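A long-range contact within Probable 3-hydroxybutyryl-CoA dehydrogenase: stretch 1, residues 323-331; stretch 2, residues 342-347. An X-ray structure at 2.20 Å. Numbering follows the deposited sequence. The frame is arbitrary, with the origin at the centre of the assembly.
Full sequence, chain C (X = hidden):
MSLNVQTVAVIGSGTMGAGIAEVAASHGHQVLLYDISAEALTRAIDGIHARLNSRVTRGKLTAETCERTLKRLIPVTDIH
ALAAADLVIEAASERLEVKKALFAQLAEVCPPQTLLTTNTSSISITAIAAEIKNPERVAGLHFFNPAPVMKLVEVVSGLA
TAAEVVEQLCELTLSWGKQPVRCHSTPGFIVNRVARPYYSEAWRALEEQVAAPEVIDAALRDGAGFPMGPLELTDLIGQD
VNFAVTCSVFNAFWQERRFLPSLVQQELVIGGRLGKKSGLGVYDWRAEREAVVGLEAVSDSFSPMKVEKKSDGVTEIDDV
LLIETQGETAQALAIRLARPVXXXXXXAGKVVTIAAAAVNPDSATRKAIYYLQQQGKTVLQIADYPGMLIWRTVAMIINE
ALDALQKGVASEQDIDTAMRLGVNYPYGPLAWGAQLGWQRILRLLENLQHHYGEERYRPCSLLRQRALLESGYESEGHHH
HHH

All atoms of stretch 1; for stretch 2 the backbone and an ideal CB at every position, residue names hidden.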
ATOM      1  N   ILE C 323      32.046  10.883  13.707  1.00 51.01           N
ATOM      2  CA  ILE C 323      30.853  10.412  14.412  1.00 50.80           C
ATOM      3  C   ILE C 323      30.338   9.148  13.746  1.00 53.41           C
ATOM      4  O   ILE C 323      30.097   9.127  12.535  1.00 57.59           O
ATOM      5  CB  ILE C 323      29.753  11.505  14.480  1.00 55.86           C
ATOM      6  CG1 ILE C 323      30.303  12.789  15.135  1.00 66.18           C
ATOM      7  CG2 ILE C 323      28.530  11.012  15.261  1.00 61.78           C
ATOM      8  CD1 ILE C 323      29.342  13.991  15.139  1.00 67.10           C
ATOM      9  N   GLU C 324      30.239   8.079  14.532  1.00 47.47           N
ATOM     10  CA  GLU C 324      29.562   6.860  14.107  1.00 48.73           C
ATOM     11  C   GLU C 324      28.092   7.175  13.781  1.00 41.41           C
ATOM     12  O   GLU C 324      27.446   7.898  14.526  1.00 44.76           O
ATOM     13  CB  GLU C 324      29.657   5.796  15.199  1.00 47.92           C
ATOM     14  CG  GLU C 324      31.061   5.217  15.363  1.00 54.33           C
ATOM     15  CD  GLU C 324      31.060   3.915  16.135  1.00 58.65           C
ATOM     16  OE1 GLU C 324      31.554   3.913  17.277  1.00 65.60           O
ATOM     17  OE2 GLU C 324      30.568   2.892  15.605  1.00 63.62           O
ATOM     18  N   THR C 325      27.595   6.671  12.652  1.00 41.50           N
ATOM     19  CA  THR C 325      26.238   7.044  12.173  1.00 39.68           C
ATOM     20  C   THR C 325      25.127   6.638  13.129  1.00 43.50           C
ATOM     21  O   THR C 325      25.104   5.507  13.633  1.00 49.11           O
ATOM     22  CB  THR C 325      25.922   6.526  10.738  1.00 35.88           C
ATOM     23  OG1 THR C 325      24.657   7.044  10.317  1.00 40.96           O
ATOM     24  CG2 THR C 325      25.907   4.986  10.647  1.00 35.73           C
ATOM     25  N   GLN C 326      24.257   7.605  13.407  1.00 46.70           N
ATOM     26  CA  GLN C 326      22.989   7.416  14.107  1.00 45.65           C
ATOM     27  C   GLN C 326      21.829   7.692  13.124  1.00 49.80           C
ATOM     28  O   GLN C 326      20.654   7.772  13.522  1.00 46.03           O
ATOM     29  CB  GLN C 326      22.899   8.387  15.294  1.00 40.84           C
ATOM     30  CG  GLN C 326      24.008   8.193  16.354  1.00 54.21           C
ATOM     31  CD  GLN C 326      24.071   9.323  17.388  1.00 59.39           C
ATOM     32  OE1 GLN C 326      23.105  10.064  17.585  1.00 59.14           O
ATOM     33  NE2 GLN C 326      25.213   9.446  18.056  1.00 62.18           N
ATOM     34  N   GLY C 327      22.164   7.879  11.851  1.00 46.77           N
ATOM     35  CA  GLY C 327      21.144   8.078  10.823  1.00 50.99           C
ATOM     36  C   GLY C 327      20.935   9.517  10.413  1.00 51.25           C
ATOM     37  O   GLY C 327      20.070   9.810   9.579  1.00 50.39           O
ATOM     38  N   GLU C 328      21.706  10.413  11.023  1.00 49.08           N
ATOM     39  CA  GLU C 328      21.769  11.807  10.598  1.00 46.28           C
ATOM     40  C   GLU C 328      22.950  12.010   9.667  1.00 47.14           C
ATOM     41  O   GLU C 328      23.969  11.342   9.803  1.00 45.79           O
ATOM     42  CB  GLU C 328      21.884  12.727  11.802  1.00 53.01           C
ATOM     43  CG  GLU C 328      20.700  12.656  12.754  1.00 51.98           C
ATOM     44  CD  GLU C 328      20.834  13.641  13.900  1.00 60.25           C
ATOM     45  OE1 GLU C 328      20.238  14.742  13.821  1.00 57.89           O
ATOM     46  OE2 GLU C 328      21.556  13.319  14.869  1.00 59.99           O
ATOM     47  N   THR C 329      22.805  12.911   8.699  1.00 50.06           N
ATOM     48  CA  THR C 329      23.881  13.156   7.740  1.00 44.98           C
ATOM     49  C   THR C 329      25.002  13.977   8.371  1.00 41.06           C
ATOM     50  O   THR C 329      24.781  14.749   9.300  1.00 48.02           O
ATOM     51  CB  THR C 329      23.394  13.911   6.480  1.00 42.45           C
ATOM     52  OG1 THR C 329      22.928  15.206   6.859  1.00 43.35           O
ATOM     53  CG2 THR C 329      22.268  13.140   5.768  1.00 44.07           C
ATOM     54  N   ALA C 330      26.204  13.795   7.840  1.00 51.12           N
ATOM     55  CA  ALA C 330      27.352  14.637   8.156  1.00 50.16           C
ATOM     56  C   ALA C 330      27.020  16.118   7.989  1.00 48.42           C
ATOM     57  O   ALA C 330      27.341  16.926   8.868  1.00 47.74           O
ATOM     58  CB  ALA C 330      28.540  14.237   7.288  1.00 48.32           C
ATOM     59  N   GLN C 331      26.334  16.459   6.893  1.00 48.41           N
ATOM     60  CA  GLN C 331      25.923  17.838   6.620  1.00 50.42           C
ATOM     61  C   GLN C 331      24.996  18.420   7.687  1.00 53.17           C
ATOM     62  O   GLN C 331      25.186  19.560   8.117  1.00 49.88           O
ATOM     63  CB  GLN C 331      25.305  17.970   5.214  1.00 54.06           C
ATOM     64  CG  GLN C 331      25.110  19.428   4.729  1.00 55.70           C
ATOM     65  CD  GLN C 331      26.388  20.105   4.151  1.00 69.85           C
ATOM     66  OE1 GLN C 331      27.523  19.752   4.483  1.00 60.67           O
ATOM     67  NE2 GLN C 331      26.180  21.092   3.280  1.00 68.61           N
ATOM     68  N   UNK C 342      32.948  14.171   9.818  1.00 51.30           N
ATOM     69  CA  UNK C 342      32.969  12.957   9.021  1.00 50.28           C
ATOM     70  C   UNK C 342      32.086  11.904   9.720  1.00 53.88           C
ATOM     71  O   UNK C 342      32.251  11.627  10.913  1.00 47.50           O
ATOM     72  CB  UNK C 342      34.400  12.450   8.833  1.00 50.28           C
ATOM     73  N   UNK C 343      31.126  11.354   8.982  1.00 51.00           N
ATOM     74  CA  UNK C 343      30.295  10.265   9.493  1.00 48.57           C
ATOM     75  C   UNK C 343      30.928   8.907   9.128  1.00 49.92           C
ATOM     76  O   UNK C 343      31.314   8.692   7.988  1.00 49.42           O
ATOM     77  CB  UNK C 343      28.875  10.367   8.933  1.00 48.57           C
ATOM     78  N   UNK C 344      31.055   8.013  10.105  1.00 45.98           N
ATOM     79  CA  UNK C 344      31.624   6.693   9.860  1.00 45.59           C
ATOM     80  C   UNK C 344      30.602   5.572  10.108  1.00 44.49           C
ATOM     81  O   UNK C 344      29.748   5.652  10.997  1.00 49.15           O
ATOM     82  CB  UNK C 344      32.853   6.485  10.747  1.00 45.59           C
ATOM     83  N   UNK C 345      30.719   4.534   9.294  1.00 47.51           N
ATOM     84  CA  UNK C 345      29.864   3.374   9.307  1.00 46.53           C
ATOM     85  C   UNK C 345      30.786   2.186   9.482  1.00 47.01           C
ATOM     86  O   UNK C 345      31.436   1.751   8.524  1.00 46.81           O
ATOM     87  CB  UNK C 345      29.013   3.266   8.040  1.00 46.53           C
ATOM     88  N   UNK C 346      30.866   1.662  10.701  1.00 49.15           N
ATOM     89  CA  UNK C 346      31.823   0.582  10.979  1.00 48.72           C
ATOM     90  C   UNK C 346      31.294  -0.443  11.956  1.00 46.16           C
ATOM     91  O   UNK C 346      30.498  -0.104  12.838  1.00 46.78           O
ATOM     92  CB  UNK C 346      33.128   1.165  11.524  1.00 48.72           C
ATOM     93  N   UNK C 347      31.719  -1.697  11.776  1.00 46.42           N
ATOM     94  CA  UNK C 347      31.604  -2.708  12.838  1.00 54.20           C
ATOM     95  C   UNK C 347      32.985  -3.270  13.183  1.00 58.75           C
ATOM     96  O   UNK C 347      33.875  -2.493  13.505  1.00 61.52           O
ATOM     97  CB  UNK C 347      30.664  -3.837  12.411  1.00 54.20           C
TER

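Ile 323 and Glu 324 pair in parallel with positions 343 and 344, Ile 323 level with 343 and Glu 324 with 344, so the side chains at 343 and 344 leave the sheet on alternate faces, those of Ile 323 and Glu 324 respectively.

Position 342 joins the pairing through its backbone: Ile 323 N donates to its carbonyl O at 2.9 Å. Its CA-to-CB bond points away, and no atom of stretch 1 lies within 5.5 Å of the ideal CB, so stretch 1 hardly restricts the choice. Extended backbone angles (-110/126) favour a beta-branched residue without demanding one, and Val 342 is deposited.

At position 343 the ideal CB lies on the face of Ile 323, 4.2 Å from Ala 330 CB and 4.0 Å from Ile 323 O, where the chain of stretch 1 curls round from Thr 325 to the start of the helix at Ala 330. The small alanine leaves room for a modest apolar side chain; valine, isoleucine or leucine could be considered. It is Val 343, chi1 t. Its CG2 packs 3.8 Å from Ala 330 CB and 3.6 Å from Ala 330 N, while CG1 reaches Thr 325 CB at 3.7 Å, so the two methyls bridge the ends of the curl.

At position 344 the backbone is bonded to stretch 1 through both its N and its O: N donates to Ile 323 O at 2.8 Å, and O accepts from Thr 325 N at 2.9 Å. The ideal CB, 4.7 Å from Glu 324 CA, shares a face with the aliphatic part of that glutamate, which suits a branched aliphatic residue. Ile 344 is found there, its CG2 3.9 Å from Glu 324 CG.

Position 345 points away, although its ideal CB is 4.4 Å from Thr 325 CG2. That methyl offers no hydrogen bond, so small, apolar or polar residues all remain possible. Asp 345 is deposited, its carboxylate hydrogen-bonded elsewhere in the structure.

Position 346 points sideways, with Glu 324 OE2 5.1 Å from the ideal CB. A long basic residue would suit the nearby charge, though a polar one would also be tolerated. Lys 346 brings its CE to 3.8 Å from Glu 324 CD, but NZ stays 4.5 Å from OE1 of Glu 324, beyond a salt bridge. Water makes the firmer link: one molecule donates to Glu 324 OE2 and Ile 344 O and accepts from Lys 346 N.

Position 347 points away into space free of stretch 1, which sets no preference; Met 347 makes no contact with it.

Stretch 2 342-347: VVIDKM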
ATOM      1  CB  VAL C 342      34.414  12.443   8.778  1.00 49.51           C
ATOM      2  CG1 VAL C 342      34.411  11.155   7.935  1.00 46.16           C
ATOM      3  CG2 VAL C 342      35.247  13.507   8.095  1.00 48.75           C
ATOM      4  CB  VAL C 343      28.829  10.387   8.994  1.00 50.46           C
ATOM      5  CG1 VAL C 343      28.100   9.058   9.059  1.00 42.53           C
ATOM      6  CG2 VAL C 343      28.078  11.434   9.821  1.00 42.07           C
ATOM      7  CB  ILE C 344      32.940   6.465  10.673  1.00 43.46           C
ATOM      8  CG1 ILE C 344      33.525   5.083  10.426  1.00 48.71           C
ATOM      9  CG2 ILE C 344      32.724   6.649  12.167  1.00 44.67           C
ATOM     10  CD1 ILE C 344      34.839   4.846  11.140  1.00 61.78           C
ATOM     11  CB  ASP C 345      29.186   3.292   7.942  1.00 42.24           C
ATOM     12  CG  ASP C 345      28.163   2.194   7.841  1.00 49.53           C
ATOM     13  OD1 ASP C 345      27.980   1.668   6.719  1.00 49.03           O
ATOM     14  OD2 ASP C 345      27.523   1.874   8.861  1.00 52.81           O
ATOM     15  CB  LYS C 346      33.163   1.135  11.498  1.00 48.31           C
ATOM     16  CG  LYS C 346      33.090   1.882  12.833  1.00 51.48           C
ATOM     17  CD  LYS C 346      34.427   1.888  13.574  1.00 63.15           C
ATOM     18  CE  LYS C 346      34.394   2.864  14.761  1.00 69.06           C
ATOM     19  NZ  LYS C 346      35.621   2.807  15.616  1.00 75.72           N
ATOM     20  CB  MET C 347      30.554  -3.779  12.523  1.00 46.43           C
ATOM     21  CG  MET C 347      29.113  -3.230  12.655  1.00 50.04           C
ATOM     22  SD  MET C 347      27.803  -4.429  12.351  1.00 40.21           S
ATOM     23  CE  MET C 347      26.381  -3.393  12.589  1.00 38.02           C
TER
HETATM   24  O   HOH W   1      29.781   3.350  12.848  1.00 43.87           O
HETATM   25  O   HOH W   2      30.908  -0.344  15.633  1.00 61.40           O
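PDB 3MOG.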